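Long-range contacts in V-type ATP synthase alpha chain (Nanoarchaeum equitans Kin4-M, PDB 5BN3), which belongs to the alpha/beta family of rotary ATPase subunits, with a beta-barrel, a barrel-sandwich, a P-loop-type nucleotide-binding and a C-terminal domain, and holds ADP: residues T68-P73 / L108-V113; K112-I117 / V135-F140; T163-I168 / K177-W182; D243-I248 / M277-L282. All coordinates share one frame; numbering follows the deposited sequence.

Contact 1: residues T68-P73 / L108-V113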
# COMPACT_ATOMS: atom_id res chain seq x y z
N THR A 68 -37.06 -9.86 -18.37
CA THR A 68 -38.08 -10.49 -17.54
C THR A 68 -37.83 -11.97 -17.27
O THR A 68 -37.00 -12.60 -17.92
CB THR A 68 -39.48 -10.36 -18.18
OG1 THR A 68 -39.53 -11.14 -19.38
CG2 THR A 68 -39.80 -8.91 -18.51
N ILE A 69 -38.57 -12.51 -16.30
CA ILE A 69 -38.57 -13.94 -16.01
C ILE A 69 -40.01 -14.44 -15.98
O ILE A 69 -40.90 -13.75 -15.49
CB ILE A 69 -37.86 -14.25 -14.67
CG1 ILE A 69 -37.91 -15.75 -14.37
CG2 ILE A 69 -38.50 -13.47 -13.53
CD1 ILE A 69 -37.22 -16.60 -15.41
N GLU A 70 -40.23 -15.63 -16.52
CA GLU A 70 -41.55 -16.26 -16.45
C GLU A 70 -41.75 -16.89 -15.08
O GLU A 70 -40.95 -17.72 -14.65
CB GLU A 70 -41.70 -17.32 -17.55
CG GLU A 70 -41.81 -16.76 -18.96
CD GLU A 70 -41.81 -17.84 -20.02
OE1 GLU A 70 -41.77 -19.04 -19.66
OE2 GLU A 70 -41.84 -17.50 -21.22
N LEU A 71 -42.82 -16.49 -14.41
CA LEU A 71 -43.12 -17.00 -13.07
C LEU A 71 -44.36 -17.88 -13.10
O LEU A 71 -45.47 -17.39 -13.33
CB LEU A 71 -43.33 -15.83 -12.11
CG LEU A 71 -42.17 -14.85 -11.99
CD1 LEU A 71 -42.58 -13.60 -11.22
CD2 LEU A 71 -40.99 -15.53 -11.31
N GLY A 72 -44.18 -19.17 -12.86
CA GLY A 72 -45.28 -20.12 -12.83
C GLY A 72 -44.77 -21.54 -12.63
O GLY A 72 -43.60 -21.74 -12.32
N PRO A 73 -45.66 -22.53 -12.80
CA PRO A 73 -45.28 -23.94 -12.69
C PRO A 73 -44.22 -24.30 -13.74
O PRO A 73 -44.35 -23.90 -14.90
CB PRO A 73 -46.58 -24.68 -12.99
CG PRO A 73 -47.66 -23.72 -12.61
CD PRO A 73 -47.11 -22.37 -12.99
N LEU A 108 -40.29 -21.79 -19.05
CA LEU A 108 -41.21 -22.81 -18.56
C LEU A 108 -41.61 -23.78 -19.67
O LEU A 108 -41.91 -23.36 -20.80
CB LEU A 108 -42.45 -22.14 -17.96
CG LEU A 108 -42.16 -21.11 -16.86
CD1 LEU A 108 -43.44 -20.41 -16.41
CD2 LEU A 108 -41.49 -21.79 -15.69
N ASP A 109 -41.61 -25.07 -19.35
CA ASP A 109 -41.98 -26.13 -20.29
C ASP A 109 -43.37 -25.87 -20.87
O ASP A 109 -44.34 -25.74 -20.12
CB ASP A 109 -41.92 -27.50 -19.60
CG ASP A 109 -41.91 -28.66 -20.58
OD1 ASP A 109 -42.63 -28.61 -21.60
OD2 ASP A 109 -41.17 -29.64 -20.33
N ARG A 110 -43.46 -25.80 -22.19
CA ARG A 110 -44.69 -25.43 -22.88
C ARG A 110 -45.60 -26.62 -23.18
O ARG A 110 -46.71 -26.44 -23.68
CB ARG A 110 -44.37 -24.69 -24.19
CG ARG A 110 -43.70 -23.34 -24.02
CD ARG A 110 -44.62 -22.36 -23.30
NE ARG A 110 -44.20 -20.97 -23.47
CZ ARG A 110 -43.44 -20.30 -22.61
NH1 ARG A 110 -42.99 -20.89 -21.52
NH2 ARG A 110 -43.11 -19.04 -22.86
N LYS A 111 -45.13 -27.82 -22.87
CA LYS A 111 -45.88 -29.04 -23.20
C LYS A 111 -46.35 -29.80 -21.96
O LYS A 111 -47.30 -30.58 -22.04
CB LYS A 111 -45.04 -29.95 -24.10
CG LYS A 111 -44.89 -29.43 -25.51
CD LYS A 111 -43.93 -30.29 -26.32
CE LYS A 111 -43.96 -29.89 -27.79
NZ LYS A 111 -45.31 -30.08 -28.38
N LYS A 112 -45.67 -29.59 -20.84
CA LYS A 112 -46.07 -30.20 -19.57
C LYS A 112 -47.52 -29.86 -19.23
O LYS A 112 -47.93 -28.70 -19.31
CB LYS A 112 -45.14 -29.73 -18.45
CG LYS A 112 -45.64 -30.04 -17.05
CD LYS A 112 -45.38 -31.48 -16.64
CE LYS A 112 -45.96 -31.75 -15.26
NZ LYS A 112 -45.59 -33.10 -14.74
N VAL A 113 -48.29 -30.88 -18.84
CA VAL A 113 -49.70 -30.69 -18.53
C VAL A 113 -49.92 -30.57 -17.02
O VAL A 113 -49.61 -31.49 -16.27
CB VAL A 113 -50.57 -31.83 -19.09
CG1 VAL A 113 -52.01 -31.65 -18.68
CG2 VAL A 113 -50.46 -31.87 -20.61
O HOH W 1 -44.48 -25.92 -17.29
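Arg-110 grips the carboxylate of Glu-70 tip to tip, with one terminal nitrogen on each oxygen. NH2 of Arg-110 donates to OE2 of Glu-70 at 2.6 Å in an end-on salt bridge. NH1 of Arg-110 donates to OE1 of Glu-70 at 2.9 Å. Both oxygens lie near the guanidinium plane and are met on their syn sides. The two flat groups are still turned 35° against each other. OE1 of Glu-70 accepts a second bond, from Leu-108 N at 3.2 Å, and this donor and NH1 reach it from opposite faces of the carboxylate plane. Three bonds thus fix the carboxylate, and the arginine probably favours the charged form of the carboxylate. A weak bond also runs from NH1 of Arg-110 back to Leu-108 O.

Leu-108 adds apolar cover. Its CD1 lies 3.7 Å from Glu-70 CB, and its CD2 lies 3.6 Å from Pro-73 O. Two buried backbone atoms, Glu-70 O and Gly-72 N, have no partner in the model. A water lies within hydrogen-bonding distance of Pro-73 O and Asp-109 O and links the two segments. Asp-109 OD1 takes Lys-111 N at 2.9 Å, which makes an Asx turn. Lys-112 N adds a second bond to the same oxygen. The turn shapes the loop that the bidentate salt bridge ties to strand 68-71.

Contact 2: residues K112-I117 / V135-F140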
# COMPACT_ATOMS: atom_id res chain seq x y z
N LYS A 112 -45.67 -29.59 -20.84
CA LYS A 112 -46.07 -30.20 -19.57
C LYS A 112 -47.52 -29.86 -19.23
O LYS A 112 -47.93 -28.70 -19.31
CB LYS A 112 -45.14 -29.73 -18.45
CG LYS A 112 -45.64 -30.04 -17.05
CD LYS A 112 -45.38 -31.48 -16.64
CE LYS A 112 -45.96 -31.75 -15.26
NZ LYS A 112 -45.59 -33.10 -14.74
N VAL A 113 -48.29 -30.88 -18.84
CA VAL A 113 -49.70 -30.69 -18.53
C VAL A 113 -49.92 -30.57 -17.02
O VAL A 113 -49.61 -31.49 -16.27
CB VAL A 113 -50.57 -31.83 -19.09
CG1 VAL A 113 -52.01 -31.65 -18.68
CG2 VAL A 113 -50.46 -31.87 -20.61
N TRP A 114 -50.48 -29.44 -16.60
CA TRP A 114 -50.71 -29.19 -15.18
C TRP A 114 -52.18 -29.35 -14.81
O TRP A 114 -53.06 -29.15 -15.65
CB TRP A 114 -50.25 -27.78 -14.81
CG TRP A 114 -48.81 -27.53 -15.12
CD1 TRP A 114 -48.30 -26.85 -16.19
CD2 TRP A 114 -47.69 -27.98 -14.36
NE1 TRP A 114 -46.93 -26.84 -16.13
CE2 TRP A 114 -46.53 -27.53 -15.01
CE3 TRP A 114 -47.56 -28.72 -13.18
CZ2 TRP A 114 -45.25 -27.80 -14.52
CZ3 TRP A 114 -46.29 -28.98 -12.69
CH2 TRP A 114 -45.15 -28.52 -13.36
N GLU A 115 -52.46 -29.68 -13.55
CA GLU A 115 -53.83 -29.72 -13.07
C GLU A 115 -54.13 -28.49 -12.22
O GLU A 115 -53.59 -28.33 -11.13
CB GLU A 115 -54.12 -31.00 -12.27
CG GLU A 115 -55.56 -31.11 -11.81
CD GLU A 115 -55.93 -32.51 -11.35
OE1 GLU A 115 -56.69 -33.20 -12.06
OE2 GLU A 115 -55.46 -32.92 -10.26
N PHE A 116 -54.99 -27.62 -12.74
CA PHE A 116 -55.35 -26.37 -12.07
C PHE A 116 -56.67 -26.50 -11.31
O PHE A 116 -57.70 -26.83 -11.89
CB PHE A 116 -55.44 -25.24 -13.10
CG PHE A 116 -55.91 -23.94 -12.53
CD1 PHE A 116 -55.10 -23.20 -11.69
CD2 PHE A 116 -57.16 -23.43 -12.86
CE1 PHE A 116 -55.52 -21.99 -11.17
CE2 PHE A 116 -57.60 -22.23 -12.35
CZ PHE A 116 -56.78 -21.50 -11.50
N ILE A 117 -56.62 -26.23 -10.00
CA ILE A 117 -57.81 -26.25 -9.16
C ILE A 117 -58.14 -24.83 -8.70
O ILE A 117 -57.39 -24.24 -7.92
CB ILE A 117 -57.60 -27.16 -7.92
CG1 ILE A 117 -57.26 -28.59 -8.35
CG2 ILE A 117 -58.83 -27.14 -7.03
CD1 ILE A 117 -56.90 -29.51 -7.20
N VAL A 135 -51.90 -25.34 -8.22
CA VAL A 135 -51.40 -26.40 -9.08
C VAL A 135 -50.46 -27.30 -8.29
O VAL A 135 -49.52 -26.81 -7.65
CB VAL A 135 -50.63 -25.82 -10.29
CG1 VAL A 135 -49.90 -26.92 -11.04
CG2 VAL A 135 -51.58 -25.09 -11.22
N ASN A 136 -50.70 -28.60 -8.30
CA ASN A 136 -49.76 -29.52 -7.68
C ASN A 136 -48.51 -29.68 -8.54
O ASN A 136 -48.58 -30.22 -9.65
CB ASN A 136 -50.39 -30.89 -7.42
CG ASN A 136 -49.41 -31.88 -6.81
OD1 ASN A 136 -49.17 -31.88 -5.61
ND2 ASN A 136 -48.84 -32.74 -7.66
N GLU A 137 -47.38 -29.20 -8.04
CA GLU A 137 -46.12 -29.34 -8.74
C GLU A 137 -45.25 -30.37 -8.02
O GLU A 137 -44.42 -30.02 -7.19
CB GLU A 137 -45.40 -27.99 -8.83
CG GLU A 137 -44.23 -27.95 -9.82
CD GLU A 137 -43.76 -26.54 -10.10
OE1 GLU A 137 -44.31 -25.59 -9.51
OE2 GLU A 137 -42.83 -26.37 -10.92
N ASN A 138 -45.48 -31.64 -8.35
CA ASN A 138 -44.78 -32.78 -7.73
C ASN A 138 -44.76 -32.76 -6.20
O ASN A 138 -43.71 -32.97 -5.59
CB ASN A 138 -43.37 -32.92 -8.30
CG ASN A 138 -43.37 -33.31 -9.77
OD1 ASN A 138 -43.57 -34.48 -10.12
ND2 ASN A 138 -43.13 -32.34 -10.64
N GLY A 139 -45.91 -32.50 -5.60
CA GLY A 139 -46.02 -32.51 -4.15
C GLY A 139 -46.07 -31.13 -3.52
O GLY A 139 -46.40 -30.99 -2.34
N PHE A 140 -45.73 -30.10 -4.29
CA PHE A 140 -45.78 -28.73 -3.79
C PHE A 140 -47.04 -28.02 -4.26
O PHE A 140 -47.38 -28.05 -5.45
CB PHE A 140 -44.54 -27.95 -4.24
CG PHE A 140 -44.45 -26.57 -3.66
CD1 PHE A 140 -43.91 -26.38 -2.40
CD2 PHE A 140 -44.90 -25.47 -4.36
CE1 PHE A 140 -43.82 -25.11 -1.85
CE2 PHE A 140 -44.82 -24.19 -3.82
CZ PHE A 140 -44.28 -24.02 -2.56
O HOH W 2 -50.52 -30.57 -11.61
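Trp-114 and Phe-116 each meet Val-135 in the antiparallel sheet of the barrel-sandwich domain, where strand 114-118 runs beside strand 131-137. The short segments are 143° apart in direction, and no direct hydrogen bond joins them here. A water bridges them instead, accepting from Glu-115 N at 2.9 Å and donating to Asn-136 O at 2.8 Å. A CA-H...O contact also links Val-135 CA to Glu-115 O at 3.6 Å.

Val-135 is the apolar centre. Its CG1 is anti to the backbone N (chi1 170°) and lies 3.6 Å from CE3 of Trp-114. The other branch, CG2, meets the edge of the Phe-116 ring at CD1, 4.0 Å away. Both aromatic side chains cross the valine at about a right angle. The far end of the indole meets Glu-137, whose CG is 3.7 Å from CZ3 of Trp-114. Ring and carboxylate planes stand 72° apart. The carboxylate of Glu-137 is satisfied by other residues: OE1 bonds to His-142 ND1 and OE2 to Gly-74 N. One face of the indole carries Lys-112, with CG 3.2 Å above the ring plane, offset toward the rim.

A type I' turn from Glu-137 to Phe-140 leads strand 131-137 into strand 140-145 as a hairpin. On its other edge strand 114-118 bonds to strand 160-162. Phe-116 also packs on Ile-144 and Phe-162, and Trp-114 on Pro-73 and Ile-164.

Contact 3: residues T163-I168 / K177-W182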
# COMPACT_ATOMS: atom_id res chain seq x y z
N THR A 163 -51.87 -26.63 -20.18
CA THR A 163 -50.45 -26.31 -20.35
C THR A 163 -50.26 -24.83 -20.03
O THR A 163 -51.24 -24.11 -19.84
CB THR A 163 -49.94 -26.62 -21.77
OG1 THR A 163 -50.54 -25.74 -22.72
CG2 THR A 163 -50.25 -28.06 -22.14
N ILE A 164 -49.01 -24.38 -19.98
CA ILE A 164 -48.68 -23.06 -19.45
C ILE A 164 -49.24 -21.87 -20.25
O ILE A 164 -49.54 -20.82 -19.68
CB ILE A 164 -47.14 -22.91 -19.25
CG1 ILE A 164 -46.82 -22.46 -17.83
CG2 ILE A 164 -46.52 -21.97 -20.27
CD1 ILE A 164 -47.18 -23.48 -16.78
N GLU A 165 -49.41 -22.04 -21.56
CA GLU A 165 -49.85 -20.94 -22.42
C GLU A 165 -51.37 -20.84 -22.54
O GLU A 165 -51.88 -19.96 -23.24
CB GLU A 165 -49.21 -21.05 -23.81
CG GLU A 165 -47.78 -20.53 -23.90
CD GLU A 165 -47.70 -19.03 -24.09
OE1 GLU A 165 -48.63 -18.31 -23.67
OE2 GLU A 165 -46.70 -18.56 -24.68
N GLU A 166 -52.08 -21.73 -21.87
CA GLU A 166 -53.54 -21.77 -21.97
C GLU A 166 -54.24 -20.85 -20.98
O GLU A 166 -53.81 -20.72 -19.83
CB GLU A 166 -54.05 -23.21 -21.82
CG GLU A 166 -53.62 -24.13 -22.96
CD GLU A 166 -54.26 -25.50 -22.90
OE1 GLU A 166 -54.20 -26.14 -21.83
OE2 GLU A 166 -54.84 -25.93 -23.92
N THR A 167 -55.31 -20.22 -21.43
CA THR A 167 -56.14 -19.35 -20.59
C THR A 167 -56.88 -20.18 -19.54
O THR A 167 -57.54 -21.17 -19.87
CB THR A 167 -57.16 -18.57 -21.44
OG1 THR A 167 -56.47 -17.81 -22.44
CG2 THR A 167 -57.99 -17.63 -20.57
N ILE A 168 -56.76 -19.78 -18.28
CA ILE A 168 -57.43 -20.49 -17.18
C ILE A 168 -58.53 -19.64 -16.57
O ILE A 168 -59.35 -20.13 -15.80
CB ILE A 168 -56.43 -20.91 -16.08
CG1 ILE A 168 -55.57 -19.73 -15.65
CG2 ILE A 168 -55.55 -22.04 -16.57
CD1 ILE A 168 -55.84 -19.27 -14.24
N LYS A 177 -53.17 -16.46 -17.34
CA LYS A 177 -52.45 -17.72 -17.53
C LYS A 177 -52.02 -18.32 -16.20
O LYS A 177 -52.29 -17.75 -15.14
CB LYS A 177 -51.22 -17.52 -18.42
CG LYS A 177 -51.50 -17.62 -19.91
CD LYS A 177 -52.28 -16.42 -20.43
CE LYS A 177 -52.60 -16.57 -21.91
NZ LYS A 177 -51.38 -16.85 -22.73
N LEU A 178 -51.36 -19.47 -16.26
CA LEU A 178 -50.77 -20.09 -15.07
C LEU A 178 -49.46 -19.39 -14.72
O LEU A 178 -48.88 -19.64 -13.66
CB LEU A 178 -50.53 -21.58 -15.31
CG LEU A 178 -51.76 -22.49 -15.33
CD1 LEU A 178 -51.39 -23.90 -15.73
CD2 LEU A 178 -52.41 -22.49 -13.96
N TYR A 179 -49.01 -18.52 -15.61
CA TYR A 179 -47.76 -17.78 -15.41
C TYR A 179 -47.91 -16.32 -15.80
O TYR A 179 -48.81 -15.95 -16.56
CB TYR A 179 -46.64 -18.41 -16.25
CG TYR A 179 -46.63 -17.96 -17.70
CD1 TYR A 179 -47.46 -18.55 -18.64
CD2 TYR A 179 -45.76 -16.96 -18.13
CE1 TYR A 179 -47.44 -18.15 -19.96
CE2 TYR A 179 -45.74 -16.55 -19.44
CZ TYR A 179 -46.58 -17.15 -20.35
OH TYR A 179 -46.56 -16.75 -21.67
N HIS A 180 -47.01 -15.48 -15.29
CA HIS A 180 -46.89 -14.11 -15.77
C HIS A 180 -45.42 -13.69 -15.80
O HIS A 180 -44.57 -14.29 -15.15
CB HIS A 180 -47.73 -13.14 -14.93
CG HIS A 180 -47.20 -12.89 -13.55
ND1 HIS A 180 -47.45 -13.74 -12.50
CD2 HIS A 180 -46.45 -11.88 -13.05
CE1 HIS A 180 -46.87 -13.27 -11.41
NE2 HIS A 180 -46.26 -12.14 -11.71
N GLU A 181 -45.13 -12.66 -16.59
CA GLU A 181 -43.76 -12.17 -16.73
C GLU A 181 -43.52 -11.00 -15.78
O GLU A 181 -44.43 -10.21 -15.51
CB GLU A 181 -43.49 -11.73 -18.17
CG GLU A 181 -43.49 -12.87 -19.18
CD GLU A 181 -43.14 -12.40 -20.58
OE1 GLU A 181 -43.46 -11.24 -20.91
OE2 GLU A 181 -42.54 -13.19 -21.34
N TRP A 182 -42.29 -10.89 -15.29
CA TRP A 182 -41.94 -9.79 -14.39
C TRP A 182 -40.50 -9.32 -14.61
O TRP A 182 -39.59 -10.14 -14.74
CB TRP A 182 -42.14 -10.21 -12.93
CG TRP A 182 -42.02 -9.07 -11.99
CD1 TRP A 182 -40.90 -8.67 -11.32
CD2 TRP A 182 -43.06 -8.17 -11.60
NE1 TRP A 182 -41.19 -7.57 -10.54
CE2 TRP A 182 -42.51 -7.25 -10.70
CE3 TRP A 182 -44.42 -8.06 -11.94
CZ2 TRP A 182 -43.26 -6.22 -10.12
CZ3 TRP A 182 -45.16 -7.04 -11.37
CH2 TRP A 182 -44.58 -6.14 -10.47
O HOH W 3 -51.91 -21.30 -18.39
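Lys-177 NZ is held by two oxygens of Glu-165. It donates to the backbone O of Glu-165 at 3.2 Å, from above the carbonyl plane. It also forms a salt bridge with OE1 of Glu-165 at 3.3 Å. CG of Lys-177 lies 3.8 Å from Ile-164 O. Beyond it the chain bends at chi2 (72°), which sets CD, and at chi4, which sets NZ beside Glu-165. Tyr-179 OH reaches the same OE1 of Glu-165 through a weak hydrogen bond. The carboxylate plane stands 84° from the tyrosine ring, and OE1 lies at the edge of that ring. Glu-165 OE2 makes a long, weak ion pair with Arg-110.

Thr-163 to Glu-166 form a type I beta turn in the loop between strands 160-162 and 169-171 of the barrel-sandwich domain. Within it, Thr-163 N donates to OE1 of Glu-166 at 2.9 Å. A water joins the turn to the other segment. It accepts from Leu-178 N at 2.9 Å and lies close to the carbonyl oxygens of Ile-164 and Glu-166.

The edge of the Tyr-179 ring also faces Ile-164 O, which is 3.2 Å from CD1 of Tyr-179. Ile-164 CG2 packs against that CD1, its side chain crossing the tyrosine at about a right angle. Leu-178 also points toward the loop. Its CG lies 4.0 Å from CG2 of Ile-168, and it touches Trp-114 and Phe-116 of strand 114-118.

Contact 4: residues D243-I248 / M277-L282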
# COMPACT_ATOMS: atom_id res chain seq x y z
N ASP A 243 -39.96 -23.57 2.75
CA ASP A 243 -40.85 -24.10 1.73
C ASP A 243 -40.13 -24.21 0.39
O ASP A 243 -40.27 -25.21 -0.33
CB ASP A 243 -42.08 -23.20 1.57
CG ASP A 243 -42.94 -23.15 2.82
OD1 ASP A 243 -43.19 -24.22 3.41
OD2 ASP A 243 -43.35 -22.04 3.21
N ILE A 244 -39.36 -23.18 0.06
CA ILE A 244 -38.66 -23.11 -1.22
C ILE A 244 -37.19 -22.74 -1.00
O ILE A 244 -36.87 -21.89 -0.17
CB ILE A 244 -39.32 -22.06 -2.14
CG1 ILE A 244 -40.76 -22.47 -2.48
CG2 ILE A 244 -38.53 -21.88 -3.42
CD1 ILE A 244 -40.85 -23.75 -3.28
N VAL A 245 -36.31 -23.40 -1.74
CA VAL A 245 -34.88 -23.08 -1.72
C VAL A 245 -34.42 -22.69 -3.12
O VAL A 245 -34.64 -23.43 -4.08
CB VAL A 245 -34.04 -24.28 -1.22
CG1 VAL A 245 -32.56 -23.98 -1.35
CG2 VAL A 245 -34.39 -24.60 0.21
N ILE A 246 -33.78 -21.54 -3.23
CA ILE A 246 -33.20 -21.11 -4.50
C ILE A 246 -31.69 -20.98 -4.37
O ILE A 246 -31.19 -20.15 -3.61
CB ILE A 246 -33.79 -19.77 -4.95
CG1 ILE A 246 -35.30 -19.92 -5.17
CG2 ILE A 246 -33.12 -19.29 -6.23
CD1 ILE A 246 -36.03 -18.62 -5.21
N TYR A 247 -30.96 -21.82 -5.10
CA TYR A 247 -29.51 -21.77 -5.08
C TYR A 247 -28.98 -21.07 -6.33
O TYR A 247 -29.17 -21.56 -7.45
CB TYR A 247 -28.90 -23.17 -4.97
CG TYR A 247 -27.46 -23.17 -4.51
CD1 TYR A 247 -26.43 -22.98 -5.42
CD2 TYR A 247 -27.14 -23.34 -3.18
CE1 TYR A 247 -25.11 -22.97 -5.01
CE2 TYR A 247 -25.82 -23.33 -2.76
CZ TYR A 247 -24.82 -23.15 -3.67
OH TYR A 247 -23.51 -23.14 -3.25
N ILE A 248 -28.33 -19.93 -6.14
CA ILE A 248 -27.74 -19.20 -7.26
C ILE A 248 -26.24 -19.45 -7.33
O ILE A 248 -25.47 -18.99 -6.48
CB ILE A 248 -27.99 -17.69 -7.15
CG1 ILE A 248 -29.46 -17.40 -6.83
CG2 ILE A 248 -27.57 -16.99 -8.43
CD1 ILE A 248 -29.78 -15.92 -6.70
N MET A 277 -35.04 -32.13 -4.09
CA MET A 277 -35.07 -31.49 -5.40
C MET A 277 -36.40 -30.81 -5.72
O MET A 277 -36.44 -29.78 -6.39
CB MET A 277 -34.71 -32.50 -6.49
CG MET A 277 -34.11 -31.88 -7.73
SD MET A 277 -32.52 -31.08 -7.39
CE MET A 277 -32.74 -29.54 -8.29
N TYR A 278 -37.50 -31.37 -5.22
CA TYR A 278 -38.83 -30.87 -5.56
C TYR A 278 -39.15 -29.49 -4.96
O TYR A 278 -40.11 -28.84 -5.38
CB TYR A 278 -39.91 -31.88 -5.17
CG TYR A 278 -39.94 -33.13 -6.02
CD1 TYR A 278 -39.41 -33.13 -7.30
CD2 TYR A 278 -40.51 -34.30 -5.54
CE1 TYR A 278 -39.45 -34.27 -8.08
CE2 TYR A 278 -40.55 -35.44 -6.31
CZ TYR A 278 -40.02 -35.42 -7.58
OH TYR A 278 -40.05 -36.55 -8.37
N ARG A 279 -38.36 -29.05 -3.99
CA ARG A 279 -38.52 -27.72 -3.40
C ARG A 279 -37.40 -26.78 -3.84
O ARG A 279 -37.32 -25.63 -3.38
CB ARG A 279 -38.55 -27.79 -1.87
CG ARG A 279 -37.17 -28.01 -1.23
CD ARG A 279 -37.17 -27.71 0.26
NE ARG A 279 -35.84 -27.84 0.85
CZ ARG A 279 -35.55 -27.55 2.11
NH1 ARG A 279 -36.49 -27.11 2.93
NH2 ARG A 279 -34.31 -27.70 2.56
N THR A 280 -36.54 -27.26 -4.73
CA THR A 280 -35.33 -26.54 -5.08
C THR A 280 -35.34 -25.99 -6.51
O THR A 280 -35.77 -26.67 -7.45
CB THR A 280 -34.09 -27.45 -4.89
OG1 THR A 280 -34.10 -27.97 -3.56
CG2 THR A 280 -32.81 -26.67 -5.13
N ILE A 281 -34.87 -24.76 -6.67
CA ILE A 281 -34.64 -24.17 -7.99
C ILE A 281 -33.17 -23.80 -8.12
O ILE A 281 -32.61 -23.13 -7.24
CB ILE A 281 -35.50 -22.90 -8.19
CG1 ILE A 281 -36.98 -23.22 -7.98
CG2 ILE A 281 -35.27 -22.32 -9.58
CD1 ILE A 281 -37.88 -22.01 -8.04
N LEU A 282 -32.54 -24.23 -9.21
CA LEU A 282 -31.13 -23.97 -9.43
C LEU A 282 -30.92 -22.94 -10.54
O LEU A 282 -31.46 -23.08 -11.64
CB LEU A 282 -30.39 -25.26 -9.79
CG LEU A 282 -30.34 -26.39 -8.76
CD1 LEU A 282 -29.36 -27.47 -9.20
CD2 LEU A 282 -29.94 -25.84 -7.40
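Arg-279 meets Val-245 with its CG between the backbone N and the carbonyl carbon (chi1 75°) and its chain extended from CG to NE. In Val-245, CG1 is anti to the backbone N (chi1 174°) and CG2 lies beside that N. CG2 of Val-245 sits over one face of the guanidinium, 3.5 Å above its plane and offset toward the rim. Its nearest atom there is NE of Arg-279, at 3.6 Å. The charged end of Arg-279 is taken up by backbone oxygens: NH1 donates to Ala-240 O and Ser-242 O, and NH2 to Ala-237 O.

The backbones form parallel strand neighbours, only 17° apart in direction. They belong to a beta-alpha-beta unit of strand 244-250, helix 254-263 and strand 280-285 in the nucleotide-binding domain. Val-245 N donates to Arg-279 O at 2.9 Å. Ile-281 N donates to Val-245 O at 2.9 Å. Tyr-247 N donates to Ile-281 O at 3.0 Å. The CA of Thr-280 also makes a CA-H...O contact with Val-245 O at 3.3 Å.

Val-245, Thr-280, Tyr-247 and Leu-282 point to one face of the sheet. There, CB of Tyr-247 meets CD2 of Leu-282 at 3.8 Å. The tyrosine side chain touches Thr-230, Asn-233 and Gln-234 of helix 229-239. Ile-246 and Ile-281 lie on the other face, where both touch Ile-304 of helix 293-309.

Contacts 1, 2 and 4 are buried, and contact 3 is only partly buried. Contacts 1, 2 and 3 cluster on one side of the chain, while contact 4 lies in the nucleotide-binding domain. Contacts 1 and 3 share a small sheet, since strand 68-71 pairs with strand 180-183. Both use charged pairs: the one in contact 1 is short and reaches a buried glutamate, the one in contact 3 is longer and nearer the surface. Contacts 2 and 3 share an apolar cluster, with Phe-116 against Leu-178 and Ile-168. Pro-73 of contact 1 packs on Trp-114. Contact 4 relies on direct backbone bonds, where contact 2 has a water bridge. Phe-140 touches Ile-244, where the barrel-sandwich and nucleotide-binding domains meet.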